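Local coordinates for protein glycerate dehydrogenase/glyoxylate reductase (Thermus thermophilus, PDB 2CUK) that probably reduces glyoxylate and hydroxypyruvate to the corresponding hydroxyacids with NAD(P)H, at residues L185-E188 and E189-E193; R209-R213 and E214-A218. One frame throughout, in Å; residues are numbered along the deposited sequence.

Interaction 1 (L185-E188 and E189-E193); sequences LSLE and ELLKE
Ser-186 OG accepts the backbone N-H of Glu-189 (OG to N 3.1 Å, almost straight at 173°) and so forms the N-cap of helix 187-193. This helix belongs to the crossover of the NAD-binding Rossmann fold that leads from strand 169-173 past strand 146-150 to strand 196-199. With OG lying between backbone N and carbonyl carbon (chi1 65°), the short side chain reaches forward to a first-turn N-H that has no helical carbonyl before it to bond to. The sequence Ser-x-x-Glu is that of a capping box, but the reciprocal bond is not direct: Ser-186 N lies 4.8 Å from Glu-189 OE1 and donates its N-H to a water instead.

Leu-185, just before the cap, packs on Val-171 and turns its branch against the first turn. It crosses the Glu-189 side chain at about a right angle; CD1 rests in the notch beside Glu-189 CG and Leu-190 CA, and CD2 comes 3.4 Å from Glu-189 OE1. One turn apart, Leu-187 and Leu-191 interlock: Leu-187 CD1 nestles against Leu-191 CG at 3.9 Å, while Leu-190 CD2 borders the same methyl. Leu-187 and Leu-190 pack on Val-150 of the sheet, whereas Leu-191 touches Met-219. Leu-191 CG rests 3.1 Å from Leu-187 O, the carbonyl oxygen that also accepts from Leu-191 N.

Interaction 2 (R209-R213 and E214-A218); sequences RLLNR and ERLFA
Arg-215 reaches back from the first turn of its short helix to the loop before it, where NH1 donates to Leu-210 O at 2.8 Å, within the carbonyl plane and on a lone pair. The bond is somewhat bent (147°), the oxygen lying a little out of the guanidinium plane. CG of Arg-215 lies beside its backbone N (chi1 -66°), and the chain then runs extended to NE, which carries NH1 back to that carbonyl. Leu-210 CD1 lies over one face of the guanidinium, 4.0 Å from NH1, near the border of the group and not over its centre. An arginine suits this place because its long chain lies along leucines while its end meets a carbonyl. The same Leu-210 O also takes a weak bond from Asn-212 N, closing an inverse gamma turn centred on Leu-211. With an alanine here the guanidinium is gone, and Leu-210 O would probably lose its strong donor and Leu-210 CD1 the flat group it lies against.

Also tightly packed is Leu-211, whose CD1 meets Leu-216 CD2 at 3.7 Å, the two side chains crossing at about a right angle; Leu-216 goes on to touch helix 236-243. Within the Rossmann domain this segment is the N-terminus of helix 213-216, which follows strand 196-199. Asn-212 is its N-cap: OD1 accepts from Arg-215 N at 2.9 Å, though the exact place of OD1 is less sure. Asn-212 O accepts the first regular helical bond, from Leu-216 N.

The outer side is looser. Exposed Glu-214 is linked through OE2 and a water to Arg-213 NH1, the latter bond weak, while Arg-213 NH2 has its firm partner in a salt bridge with Glu-241. Phe-217 lies alongside the Arg-213 chain, its CD2 edge 3.2 Å from Arg-213 O.

How the interactions relate
Interactions 1 and 2 are two successive helix starts of the same Rossmann domain, their centres about 12 Å apart, and they touch directly. The joint is packing, leucine methyls against the chain and NE of Arg-215 and against Leu-210: Leu-187 CD2 lies 3.4 Å from Arg-215 NE and 3.8 Å from Leu-210 CD1, and Leu-191 CD1 packs at 3.8 Å on Arg-215 CD. The inner leucines of 187-193 thus cover the arginine chain that interaction 2 ties to its own loop. Strand 146-150, which Leu-187 and Leu-190 touch, leads into a glycine-rich turn consistent with the dinucleotide-binding site.

Interaction 1 (L185-E188 and E189-E193)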
loop_
_atom_site.group_PDB
_atom_site.type_symbol
_atom_site.label_atom_id
_atom_site.label_comp_id
_atom_site.label_asym_id
_atom_site.label_seq_id
_atom_site.Cartn_x
_atom_site.Cartn_y
_atom_site.Cartn_z
ATOM N N LEU A 185 -8.082 4.905 -25.332
ATOM C CA LEU A 185 -9.428 5.474 -25.339
ATOM C C LEU A 185 -9.437 6.995 -25.269
ATOM O O LEU A 185 -8.437 7.624 -24.925
ATOM C CB LEU A 185 -10.227 4.925 -24.144
ATOM C CG LEU A 185 -10.228 3.411 -23.911
ATOM C CD1 LEU A 185 -10.921 3.080 -22.586
ATOM C CD2 LEU A 185 -10.923 2.716 -25.070
ATOM N N SER A 186 -10.580 7.584 -25.607
ATOM C CA SER A 186 -10.737 9.028 -25.515
ATOM C C SER A 186 -10.919 9.255 -24.015
ATOM O O SER A 186 -11.236 8.313 -23.285
ATOM C CB SER A 186 -11.997 9.483 -26.255
ATOM O OG SER A 186 -13.159 8.962 -25.626
ATOM N N LEU A 187 -10.725 10.481 -23.547
ATOM C CA LEU A 187 -10.891 10.754 -22.122
ATOM C C LEU A 187 -12.312 10.407 -21.692
ATOM O O LEU A 187 -12.528 9.828 -20.628
ATOM C CB LEU A 187 -10.601 12.225 -21.815
ATOM C CG LEU A 187 -10.790 12.645 -20.352
ATOM C CD1 LEU A 187 -9.947 11.766 -19.439
ATOM C CD2 LEU A 187 -10.408 14.101 -20.193
ATOM N N GLU A 188 -13.274 10.744 -22.542
ATOM C CA GLU A 188 -14.680 10.476 -22.267
ATOM C C GLU A 188 -14.976 8.991 -22.037
ATOM O O GLU A 188 -15.606 8.631 -21.043
ATOM C CB GLU A 188 -15.543 11.005 -23.420
ATOM C CG GLU A 188 -15.440 12.517 -23.657
ATOM C CD GLU A 188 -14.034 12.989 -24.025
ATOM O OE1 GLU A 188 -13.396 12.374 -24.909
ATOM O OE2 GLU A 188 -13.570 13.992 -23.434
ATOM N N GLU A 189 -14.533 8.125 -22.947
ATOM C CA GLU A 189 -14.761 6.692 -22.751
ATOM C C GLU A 189 -13.980 6.125 -21.552
ATOM O O GLU A 189 -14.433 5.232 -20.850
ATOM C CB GLU A 189 -14.403 5.931 -24.033
ATOM C CG GLU A 189 -14.504 4.412 -23.853
ATOM C CD GLU A 189 -14.617 3.723 -25.197
ATOM O OE1 GLU A 189 -13.881 4.086 -26.107
ATOM O OE2 GLU A 189 -15.375 2.756 -25.293
ATOM N N LEU A 190 -12.754 6.643 -21.340
ATOM C CA LEU A 190 -12.014 6.126 -20.192
ATOM C C LEU A 190 -12.746 6.389 -18.871
ATOM O O LEU A 190 -12.868 5.523 -18.015
ATOM C CB LEU A 190 -10.640 6.798 -20.169
ATOM C CG LEU A 190 -9.882 6.535 -18.866
ATOM C CD1 LEU A 190 -8.538 5.844 -19.104
ATOM C CD2 LEU A 190 -9.574 7.815 -18.090
ATOM N N LEU A 191 -13.217 7.643 -18.702
ATOM C CA LEU A 191 -13.925 7.983 -17.472
ATOM C C LEU A 191 -15.168 7.118 -17.302
ATOM O O LEU A 191 -15.604 6.812 -16.200
ATOM C CB LEU A 191 -14.337 9.459 -17.541
ATOM C CG LEU A 191 -13.148 10.414 -17.649
ATOM C CD1 LEU A 191 -13.591 11.877 -17.710
ATOM C CD2 LEU A 191 -12.198 10.306 -16.458
ATOM N N LYS A 192 -15.759 6.719 -18.419
ATOM C CA LYS A 192 -16.975 5.924 -18.407
ATOM C C LYS A 192 -16.762 4.457 -18.047
ATOM O O LYS A 192 -17.566 3.870 -17.326
ATOM C CB LYS A 192 -17.648 6.019 -19.780
ATOM C CG LYS A 192 -18.854 5.117 -19.972
ATOM C CD LYS A 192 -19.387 5.239 -21.396
ATOM C CE LYS A 192 -20.573 4.324 -21.630
ATOM N NZ LYS A 192 -21.700 4.639 -20.709
ATOM N N GLU A 193 -15.673 3.874 -18.538
ATOM C CA GLU A 193 -15.395 2.458 -18.307
ATOM C C GLU A 193 -14.447 2.111 -17.154
ATOM O O GLU A 193 -14.441 0.978 -16.675
ATOM C CB GLU A 193 -14.852 1.839 -19.603
ATOM C CG GLU A 193 -14.433 0.377 -19.478
ATOM C CD GLU A 193 -13.798 -0.166 -20.747
ATOM O OE1 GLU A 193 -14.515 -0.319 -21.759
ATOM O OE2 GLU A 193 -12.577 -0.436 -20.734
HETATM O O HOH W 1 -12.506 5.825 -27.054
#

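Interaction 2 (R209-R213 and E214-A218)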
loop_
_atom_site.group_PDB
_atom_site.type_symbol
_atom_site.label_atom_id
_atom_site.label_comp_id
_atom_site.label_asym_id
_atom_site.label_seq_id
_atom_site.Cartn_x
_atom_site.Cartn_y
_atom_site.Cartn_z
ATOM N N ARG A 209 -7.233 21.717 -14.206
ATOM C CA ARG A 209 -8.516 21.258 -13.698
ATOM C C ARG A 209 -9.256 20.380 -14.703
ATOM O O ARG A 209 -10.458 20.521 -14.917
ATOM C CB ARG A 209 -9.370 22.453 -13.272
ATOM C CG ARG A 209 -8.833 23.097 -12.004
ATOM C CD ARG A 209 -9.573 24.352 -11.602
ATOM N NE ARG A 209 -8.989 24.906 -10.384
ATOM C CZ ARG A 209 -9.375 26.039 -9.810
ATOM N NH1 ARG A 209 -10.355 26.758 -10.340
ATOM N NH2 ARG A 209 -8.779 26.453 -8.699
ATOM N N LEU A 210 -8.511 19.463 -15.312
ATOM C CA LEU A 210 -9.064 18.524 -16.275
ATOM C C LEU A 210 -10.186 17.759 -15.585
ATOM O O LEU A 210 -11.257 17.550 -16.153
ATOM C CB LEU A 210 -7.979 17.545 -16.727
ATOM C CG LEU A 210 -8.363 16.552 -17.823
ATOM C CD1 LEU A 210 -8.584 17.305 -19.127
ATOM C CD2 LEU A 210 -7.265 15.511 -17.991
ATOM N N LEU A 211 -9.923 17.331 -14.354
ATOM C CA LEU A 211 -10.915 16.601 -13.579
ATOM C C LEU A 211 -11.792 17.601 -12.846
ATOM O O LEU A 211 -11.655 17.811 -11.636
ATOM C CB LEU A 211 -10.237 15.654 -12.583
ATOM C CG LEU A 211 -9.994 14.224 -13.073
ATOM C CD1 LEU A 211 -11.318 13.475 -13.161
ATOM C CD2 LEU A 211 -9.291 14.252 -14.428
ATOM N N ASN A 212 -12.677 18.236 -13.608
ATOM C CA ASN A 212 -13.598 19.220 -13.069
ATOM C C ASN A 212 -14.861 18.520 -12.579
ATOM O O ASN A 212 -14.946 17.289 -12.594
ATOM C CB ASN A 212 -13.953 20.257 -14.141
ATOM C CG ASN A 212 -14.378 19.619 -15.454
ATOM O OD1 ASN A 212 -15.106 18.624 -15.467
ATOM N ND2 ASN A 212 -13.936 20.199 -16.565
ATOM N N ARG A 213 -15.842 19.309 -12.155
ATOM C CA ARG A 213 -17.094 18.772 -11.645
ATOM C C ARG A 213 -17.788 17.826 -12.624
ATOM O O ARG A 213 -18.271 16.766 -12.224
ATOM C CB ARG A 213 -18.036 19.924 -11.259
ATOM C CG ARG A 213 -19.375 19.474 -10.691
ATOM C CD ARG A 213 -20.194 20.649 -10.142
ATOM N NE ARG A 213 -19.594 21.227 -8.939
ATOM C CZ ARG A 213 -18.739 22.245 -8.931
ATOM N NH1 ARG A 213 -18.375 22.824 -10.069
ATOM N NH2 ARG A 213 -18.233 22.675 -7.783
ATOM N N GLU A 214 -17.833 18.197 -13.901
ATOM C CA GLU A 214 -18.489 17.358 -14.905
ATOM C C GLU A 214 -17.784 16.027 -15.137
ATOM O O GLU A 214 -18.435 14.993 -15.272
ATOM C CB GLU A 214 -18.615 18.100 -16.239
ATOM C CG GLU A 214 -17.722 19.312 -16.353
ATOM C CD GLU A 214 -18.186 20.463 -15.472
ATOM O OE1 GLU A 214 -17.364 21.361 -15.192
ATOM O OE2 GLU A 214 -19.373 20.471 -15.071
ATOM N N ARG A 215 -16.457 16.047 -15.183
ATOM C CA ARG A 215 -15.720 14.815 -15.408
ATOM C C ARG A 215 -15.721 13.893 -14.189
ATOM O O ARG A 215 -15.764 12.671 -14.336
ATOM C CB ARG A 215 -14.288 15.128 -15.850
ATOM C CG ARG A 215 -14.228 15.811 -17.210
ATOM C CD ARG A 215 -12.906 15.588 -17.908
ATOM N NE ARG A 215 -12.922 16.137 -19.263
ATOM C CZ ARG A 215 -12.681 17.408 -19.566
ATOM N NH1 ARG A 215 -12.393 18.285 -18.615
ATOM N NH2 ARG A 215 -12.745 17.805 -20.829
ATOM N N LEU A 216 -15.690 14.474 -12.990
ATOM C CA LEU A 216 -15.700 13.681 -11.765
ATOM C C LEU A 216 -17.010 12.912 -11.642
ATOM O O LEU A 216 -17.016 11.731 -11.291
ATOM C CB LEU A 216 -15.499 14.578 -10.538
ATOM C CG LEU A 216 -14.082 15.136 -10.340
ATOM C CD1 LEU A 216 -14.091 16.203 -9.261
ATOM C CD2 LEU A 216 -13.128 14.001 -9.965
ATOM N N PHE A 217 -18.122 13.580 -11.935
ATOM C CA PHE A 217 -19.422 12.929 -11.862
ATOM C C PHE A 217 -19.701 12.087 -13.103
ATOM O O PHE A 217 -20.708 11.388 -13.172
ATOM C CB PHE A 217 -20.519 13.971 -11.640
ATOM C CG PHE A 217 -20.607 14.448 -10.219
ATOM C CD1 PHE A 217 -21.185 13.645 -9.241
ATOM C CD2 PHE A 217 -20.091 15.686 -9.850
ATOM C CE1 PHE A 217 -21.249 14.066 -7.909
ATOM C CE2 PHE A 217 -20.147 16.122 -8.521
ATOM C CZ PHE A 217 -20.730 15.308 -7.547
ATOM N N ALA A 218 -18.798 12.143 -14.080
ATOM C CA ALA A 218 -18.942 11.342 -15.291
ATOM C C ALA A 218 -18.305 9.986 -14.998
ATOM O O ALA A 218 -18.583 8.995 -15.667
ATOM C CB ALA A 218 -18.243 12.010 -16.472
HETATM O O HOH W 2 -19.777 22.907 -13.075
#